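Local coordinates for fimbrin (Schizosaccharomyces pombe, PDB 1RT8), which binds and crosslinks actin filaments, associates with the actin structures that develop and maintain cell polarity, and takes part in cytokinesis, mating and spore formation, at residues V289-L292 against W293-L297; G283-E286 against A287-F290; L385-Q388 against M389-M392. All blocks are in the same frame, centred on the assembly; numbering follows the deposited sequence.

Contact 1: residues V289-L292 against W293-L297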
loop_
_atom_site.group_PDB
_atom_site.type_symbol
_atom_site.label_atom_id
_atom_site.label_comp_id
_atom_site.label_asym_id
_atom_site.label_seq_id
_atom_site.Cartn_x
_atom_site.Cartn_y
_atom_site.Cartn_z
ATOM N N VAL A 289 10.191 1.263 3.897
ATOM C CA VAL A 289 10.411 1.688 2.514
ATOM C C VAL A 289 10.945 0.516 1.690
ATOM O O VAL A 289 10.494 0.283 0.565
ATOM C CB VAL A 289 11.424 2.861 2.434
ATOM C CG1 VAL A 289 11.803 3.127 0.982
ATOM C CG2 VAL A 289 10.810 4.121 3.057
ATOM N N PHE A 290 11.908 -0.212 2.251
ATOM C CA PHE A 290 12.498 -1.360 1.569
ATOM C C PHE A 290 11.449 -2.456 1.397
ATOM O O PHE A 290 11.450 -3.171 0.387
ATOM C CB PHE A 290 13.701 -1.911 2.357
ATOM C CG PHE A 290 14.885 -0.977 2.415
ATOM C CD1 PHE A 290 15.980 -1.275 3.224
ATOM C CD2 PHE A 290 14.916 0.188 1.663
ATOM C CE1 PHE A 290 17.085 -0.431 3.280
ATOM C CE2 PHE A 290 16.021 1.047 1.709
ATOM C CZ PHE A 290 17.108 0.735 2.520
ATOM N N THR A 291 10.564 -2.593 2.385
ATOM C CA THR A 291 9.503 -3.593 2.334
ATOM C C THR A 291 8.592 -3.291 1.150
ATOM O O THR A 291 8.239 -4.188 0.395
ATOM C CB THR A 291 8.642 -3.595 3.621
ATOM O OG1 THR A 291 9.398 -4.159 4.698
ATOM C CG2 THR A 291 7.365 -4.419 3.419
ATOM N N LEU A 292 8.216 -2.027 0.995
ATOM C CA LEU A 292 7.357 -1.634 -0.114
ATOM C C LEU A 292 8.093 -1.909 -1.418
ATOM O O LEU A 292 7.525 -2.465 -2.355
ATOM C CB LEU A 292 7.008 -0.145 -0.022
ATOM C CG LEU A 292 6.052 0.300 1.093
ATOM C CD1 LEU A 292 6.133 1.810 1.264
ATOM C CD2 LEU A 292 4.623 -0.128 0.747
ATOM N N TRP A 293 9.367 -1.538 -1.475
ATOM C CA TRP A 293 10.147 -1.752 -2.688
ATOM C C TRP A 293 10.239 -3.234 -3.071
ATOM O O TRP A 293 9.854 -3.625 -4.174
ATOM C CB TRP A 293 11.554 -1.171 -2.530
ATOM C CG TRP A 293 12.409 -1.416 -3.733
ATOM C CD1 TRP A 293 12.204 -0.936 -4.991
ATOM C CD2 TRP A 293 13.579 -2.241 -3.803
ATOM N NE1 TRP A 293 13.172 -1.413 -5.846
ATOM C CE2 TRP A 293 14.029 -2.217 -5.142
ATOM C CE3 TRP A 293 14.288 -3.001 -2.864
ATOM C CZ2 TRP A 293 15.157 -2.921 -5.570
ATOM C CZ3 TRP A 293 15.415 -3.706 -3.289
ATOM C CH2 TRP A 293 15.836 -3.660 -4.632
ATOM N N LEU A 294 10.752 -4.061 -2.168
ATOM C CA LEU A 294 10.863 -5.487 -2.461
ATOM C C LEU A 294 9.505 -6.090 -2.840
ATOM O O LEU A 294 9.424 -6.886 -3.770
ATOM C CB LEU A 294 11.453 -6.237 -1.260
ATOM C CG LEU A 294 12.955 -6.039 -1.035
ATOM C CD1 LEU A 294 13.350 -6.557 0.350
ATOM C CD2 LEU A 294 13.738 -6.762 -2.123
ATOM N N ASN A 295 8.440 -5.711 -2.130
ATOM C CA ASN A 295 7.121 -6.258 -2.440
ATOM C C ASN A 295 6.690 -5.816 -3.827
ATOM O O ASN A 295 5.936 -6.523 -4.494
ATOM C CB ASN A 295 6.057 -5.819 -1.417
ATOM C CG ASN A 295 6.095 -6.641 -0.130
ATOM O OD1 ASN A 295 6.662 -7.731 -0.092
ATOM N ND2 ASN A 295 5.473 -6.123 0.924
ATOM N N SER A 296 7.182 -4.658 -4.262
ATOM C CA SER A 296 6.841 -4.135 -5.580
ATOM C C SER A 296 7.438 -5.021 -6.667
ATOM O O SER A 296 7.000 -4.987 -7.817
ATOM C CB SER A 296 7.344 -2.688 -5.747
ATOM O OG SER A 296 8.700 -2.643 -6.167
ATOM N N LEU A 297 8.440 -5.811 -6.301
ATOM C CA LEU A 297 9.098 -6.707 -7.244
ATOM C C LEU A 297 8.336 -8.025 -7.289
ATOM O O LEU A 297 8.738 -8.973 -7.980
ATOM C CB LEU A 297 10.523 -6.976 -6.790
ATOM C CG LEU A 297 11.432 -5.765 -6.663
ATOM C CD1 LEU A 297 12.806 -6.212 -6.181
ATOM C CD2 LEU A 297 11.533 -5.077 -8.013
#
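Thr291 and Asn295 lie side by side one helical turn apart, brought together by two similar first torsions: chi1 of -72° puts OG1 of Thr291 beside its backbone N and sends the methyl CG2 anti to it, while chi1 of -80° in Asn295 folds CG back toward the preceding turn. The Thr291 methyl therefore meets the amide nitrogen of Asn295, CG2 to ND2 at 3.6 Å. The polar ends turn to other partners: OG1 of Thr291 bonds to the carbonyl of Ala287, and OD1 of Asn295 accepts the amide of Ile303. Threonine suits this place because its methyl can pack while its hydroxyl is satisfied within the helix.

These residues belong to the last turns of helix 282-296, in the third calponin-homology domain. Routine i to i+4 bonds run through it, among them Leu294 N to Phe290 O at 2.8 Å. On the buried side, CB of Leu294 and CB of Trp293 each lie 3.5 Å from that same carbonyl oxygen of Phe290, which sits at the indole's edge, near its plane. The indole itself projects away from this contact to pack on Met389, Met390 and Ile323, whereas Leu294 leans on Ala319; large apolar groups fit this side because other helices cover it.

At the helix end, Ser296 OG donates to Trp293 O, lying in the carbonyl plane on a lone pair; the modelled 2.5 Å is unusually short, and its exact value is doubtful. Leu297, just past the helix, has CD1 4.1 Å above the plane of the Trp293 indole, offset toward its rim.

Contact 2: residues G283-E286 against A287-F290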
loop_
_atom_site.group_PDB
_atom_site.type_symbol
_atom_site.label_atom_id
_atom_site.label_comp_id
_atom_site.label_asym_id
_atom_site.label_seq_id
_atom_site.Cartn_x
_atom_site.Cartn_y
_atom_site.Cartn_z
ATOM N N GLY A 283 15.793 3.567 11.238
ATOM C CA GLY A 283 15.874 2.164 10.889
ATOM C C GLY A 283 14.519 1.588 10.529
ATOM O O GLY A 283 14.403 0.823 9.567
ATOM N N GLU A 284 13.489 1.947 11.296
ATOM C CA GLU A 284 12.143 1.447 11.030
ATOM C C GLU A 284 11.617 1.973 9.700
ATOM O O GLU A 284 10.979 1.235 8.943
ATOM C CB GLU A 284 11.167 1.844 12.145
ATOM C CG GLU A 284 11.324 1.071 13.452
ATOM C CD GLU A 284 11.295 -0.439 13.259
ATOM O OE1 GLU A 284 10.396 -0.942 12.558
ATOM O OE2 GLU A 284 12.172 -1.129 13.815
ATOM N N ARG A 285 11.884 3.246 9.414
ATOM C CA ARG A 285 11.419 3.843 8.164
ATOM C C ARG A 285 12.057 3.170 6.952
ATOM O O ARG A 285 11.368 2.849 5.981
ATOM C CB ARG A 285 11.703 5.347 8.151
ATOM C CG ARG A 285 10.743 6.155 9.028
ATOM C CD ARG A 285 9.311 5.927 8.597
ATOM N NE ARG A 285 9.115 6.253 7.185
ATOM C CZ ARG A 285 8.259 5.626 6.385
ATOM N NH1 ARG A 285 7.514 4.641 6.860
ATOM N NH2 ARG A 285 8.162 5.962 5.103
ATOM N N GLU A 286 13.368 2.954 7.008
ATOM C CA GLU A 286 14.057 2.302 5.900
ATOM C C GLU A 286 13.436 0.931 5.692
ATOM O O GLU A 286 13.167 0.532 4.562
ATOM C CB GLU A 286 15.561 2.151 6.186
ATOM C CG GLU A 286 16.315 3.474 6.338
ATOM C CD GLU A 286 17.823 3.290 6.438
ATOM O OE1 GLU A 286 18.268 2.262 6.985
ATOM O OE2 GLU A 286 18.571 4.178 5.987
ATOM N N ALA A 287 13.193 0.221 6.791
ATOM C CA ALA A 287 12.601 -1.111 6.731
ATOM C C ALA A 287 11.255 -1.083 6.007
ATOM O O ALA A 287 10.980 -1.942 5.167
ATOM C CB ALA A 287 12.433 -1.686 8.153
ATOM N N ARG A 288 10.420 -0.097 6.329
ATOM C CA ARG A 288 9.109 0.024 5.696
ATOM C C ARG A 288 9.218 0.414 4.226
ATOM O O ARG A 288 8.429 -0.045 3.410
ATOM C CB ARG A 288 8.242 1.038 6.451
ATOM C CG ARG A 288 7.543 0.444 7.673
ATOM C CD ARG A 288 6.935 1.528 8.562
ATOM N NE ARG A 288 6.303 0.980 9.765
ATOM C CZ ARG A 288 5.154 0.304 9.774
ATOM N NH1 ARG A 288 4.499 0.087 8.641
ATOM N NH2 ARG A 288 4.656 -0.151 10.920
ATOM N N VAL A 289 10.191 1.263 3.897
ATOM C CA VAL A 289 10.411 1.688 2.514
ATOM C C VAL A 289 10.945 0.516 1.690
ATOM O O VAL A 289 10.494 0.283 0.565
ATOM C CB VAL A 289 11.424 2.861 2.434
ATOM C CG1 VAL A 289 11.803 3.127 0.982
ATOM C CG2 VAL A 289 10.810 4.121 3.057
ATOM N N PHE A 290 11.908 -0.212 2.251
ATOM C CA PHE A 290 12.498 -1.360 1.569
ATOM C C PHE A 290 11.449 -2.456 1.397
ATOM O O PHE A 290 11.450 -3.171 0.387
ATOM C CB PHE A 290 13.701 -1.911 2.357
ATOM C CG PHE A 290 14.885 -0.977 2.415
ATOM C CD1 PHE A 290 15.980 -1.275 3.224
ATOM C CD2 PHE A 290 14.916 0.188 1.663
ATOM C CE1 PHE A 290 17.085 -0.431 3.280
ATOM C CE2 PHE A 290 16.021 1.047 1.709
ATOM C CZ PHE A 290 17.108 0.735 2.520
#
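Arg285 reaches forward along helix 282-296 to touch Arg288 and Val289, the residues three and four places on. Its CB leaves the backbone heading away from them, and bends at chi2 (-58°) and chi3 (-57°) turn the chain through CG and CD so that the guanidinium doubles back over the next turn. NE is hydrogen-bonded outside this contact. Of the two terminal nitrogens, NH1 lies 3.6 Å from CD of Arg288, which comes to the edge of the guanidinium near its plane, and 3.7 Å from CB of the same residue. NH2 rests 3.8 Å from the Val289 methyl CG2 and makes a salt bridge to Asp494. Arginine suits this place because it is long enough to lay its guanidinium on the next turn and still reach Asp494 on helix 492-496.

Ala287 has its CB 3.4 Å from Glu284 O, and this small methyl allows Phe306 and Phe307 to approach closely. Phe290 is held by its chi1 of -67°, CG beside the backbone N, so that Glu286 O lies over one face of its ring, 3.1 Å from CG; the same oxygen accepts Phe290 N at 2.7 Å. Helix 282-296, in the third calponin-homology domain, also sets CB of Glu286 4.2 Å from the ring atom CE1 of Phe290. The ring packs against Leu383 and Val386.

The Arg285 NH1 and Arg288 NE nitrogens remain 4.8 Å apart, so only carbon of Arg288 is pressed against the guanidinium. Asp494, paired with NH2, would probably ease the mutual repulsion; Glu284, itself salt-bridged to Arg379, may add a weaker balance, its OE1 not in contact with Arg288 NE but only 5.3 Å from it.

Contact 3: residues L385-Q388 against M389-M392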
loop_
_atom_site.group_PDB
_atom_site.type_symbol
_atom_site.label_atom_id
_atom_site.label_comp_id
_atom_site.label_asym_id
_atom_site.label_seq_id
_atom_site.Cartn_x
_atom_site.Cartn_y
_atom_site.Cartn_z
ATOM N N LEU A 385 22.376 -4.693 3.323
ATOM C CA LEU A 385 22.352 -5.541 2.132
ATOM C C LEU A 385 21.208 -5.142 1.196
ATOM O O LEU A 385 21.409 -5.021 -0.005
ATOM C CB LEU A 385 22.220 -7.018 2.515
ATOM C CG LEU A 385 21.931 -8.003 1.370
ATOM C CD1 LEU A 385 23.041 -7.929 0.327
ATOM C CD2 LEU A 385 21.836 -9.427 1.938
ATOM N N VAL A 386 20.008 -4.943 1.731
ATOM C CA VAL A 386 18.910 -4.557 0.852
ATOM C C VAL A 386 19.218 -3.195 0.230
ATOM O O VAL A 386 18.967 -2.987 -0.959
ATOM C CB VAL A 386 17.557 -4.511 1.593
ATOM C CG1 VAL A 386 16.471 -3.991 0.666
ATOM C CG2 VAL A 386 17.192 -5.905 2.091
ATOM N N TRP A 387 19.778 -2.279 1.018
ATOM C CA TRP A 387 20.125 -0.963 0.491
ATOM C C TRP A 387 21.064 -1.092 -0.702
ATOM O O TRP A 387 20.861 -0.442 -1.725
ATOM C CB TRP A 387 20.788 -0.089 1.557
ATOM C CG TRP A 387 21.390 1.160 0.984
ATOM C CD1 TRP A 387 22.701 1.535 1.034
ATOM C CD2 TRP A 387 20.707 2.184 0.242
ATOM N NE1 TRP A 387 22.882 2.731 0.368
ATOM C CE2 TRP A 387 21.672 3.149 -0.126
ATOM C CE3 TRP A 387 19.375 2.380 -0.143
ATOM C CZ2 TRP A 387 21.347 4.295 -0.866
ATOM C CZ3 TRP A 387 19.049 3.527 -0.881
ATOM C CH2 TRP A 387 20.030 4.464 -1.231
ATOM N N GLN A 388 22.093 -1.925 -0.580
ATOM C CA GLN A 388 23.024 -2.105 -1.691
ATOM C C GLN A 388 22.276 -2.583 -2.929
ATOM O O GLN A 388 22.598 -2.181 -4.048
ATOM C CB GLN A 388 24.111 -3.113 -1.328
ATOM C CG GLN A 388 25.109 -2.571 -0.349
ATOM C CD GLN A 388 25.930 -1.446 -0.931
ATOM O OE1 GLN A 388 26.178 -0.441 -0.263
ATOM N NE2 GLN A 388 26.366 -1.604 -2.183
ATOM N N MET A 389 21.288 -3.450 -2.728
ATOM C CA MET A 389 20.494 -3.953 -3.844
ATOM C C MET A 389 19.701 -2.803 -4.470
ATOM O O MET A 389 19.675 -2.644 -5.692
ATOM C CB MET A 389 19.534 -5.052 -3.373
ATOM C CG MET A 389 18.864 -5.805 -4.507
ATOM S SD MET A 389 17.607 -6.980 -3.949
ATOM C CE MET A 389 18.541 -8.503 -3.883
ATOM N N MET A 390 19.052 -1.999 -3.633
ATOM C CA MET A 390 18.285 -0.866 -4.137
ATOM C C MET A 390 19.211 0.143 -4.812
ATOM O O MET A 390 18.906 0.652 -5.885
ATOM C CB MET A 390 17.532 -0.161 -3.000
ATOM C CG MET A 390 16.935 1.193 -3.400
ATOM S SD MET A 390 15.914 1.983 -2.104
ATOM C CE MET A 390 14.402 1.072 -2.259
ATOM N N ARG A 391 20.342 0.426 -4.176
ATOM C CA ARG A 391 21.289 1.395 -4.708
ATOM C C ARG A 391 21.876 1.005 -6.065
ATOM O O ARG A 391 21.988 1.847 -6.966
ATOM C CB ARG A 391 22.426 1.624 -3.712
ATOM C CG ARG A 391 23.435 2.665 -4.162
ATOM C CD ARG A 391 22.782 4.040 -4.303
ATOM N NE ARG A 391 23.730 5.049 -4.772
ATOM C CZ ARG A 391 24.120 5.201 -6.038
ATOM N NH1 ARG A 391 23.649 4.407 -6.987
ATOM N NH2 ARG A 391 24.979 6.167 -6.356
ATOM N N MET A 392 22.265 -0.260 -6.207
ATOM C CA MET A 392 22.835 -0.720 -7.467
ATOM C C MET A 392 21.783 -0.662 -8.559
ATOM O O MET A 392 22.090 -0.330 -9.702
ATOM C CB MET A 392 23.362 -2.146 -7.345
ATOM C CG MET A 392 24.096 -2.623 -8.590
ATOM S SD MET A 392 25.450 -1.507 -9.029
ATOM C CE MET A 392 26.691 -1.961 -7.819
#
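Trp387 receives Met390 at its edge and Arg391 over one face, a Met-aromatic contact and a CH-pi contact made within helix 379-397, the last long helix of the third calponin-homology domain.

The sulfur contact spans three residues. Met390 has CG anti to its backbone N (chi1 168°) and runs straight to SD, which comes to 3.7 Å from CZ3 of Trp387. It lies 75° off the normal of the six-membered ring, close to the ring plane. An unbranched, polarisable methionine suits this buried place, fitting beside the indole while its far end packs on Trp293.

Over the face, CB of Arg391 stands 4.2 Å from the centroid of that same ring, and CD touches CZ2 at 3.7 Å. The arginine carbons run alongside the indole in the same direction, but the guanidinium goes on past it, its plane 72° from the ring's, to a salt bridge with Asp410 and a bond to Leu408 O. Arginine thus pairs an apolar stem with a charged end. The indole in turn makes a cation-pi contact with Arg501 and packs on Leu504, joining this domain to the fourth.

The backbone bonds are those of a regular alpha-helix; Arg391 N reaches Trp387 O at 2.7 Å.

Contacts 1 and 2 are successive turns of helix 282-296: they share Val289 and Phe290, and their centres lie about 10 Å apart. Contact 3 belongs to helix 379-397, its centre about 12 Å from that of contact 1 and about 13 Å from that of contact 2. Where the helices meet, Met390 CE touches Trp293 CG at 3.5 Å, while Met390 SD is 3.9 Å from Phe290 CE2, so one methionine spans both aromatics. Phe290 CZ also meets Trp387 CE3 at 3.9 Å. These helices form part of the core of the third calponin-homology domain, within the second actin-binding region. A sulfate, probably from crystallisation, lies about 6 Å from the Asn295 side chain.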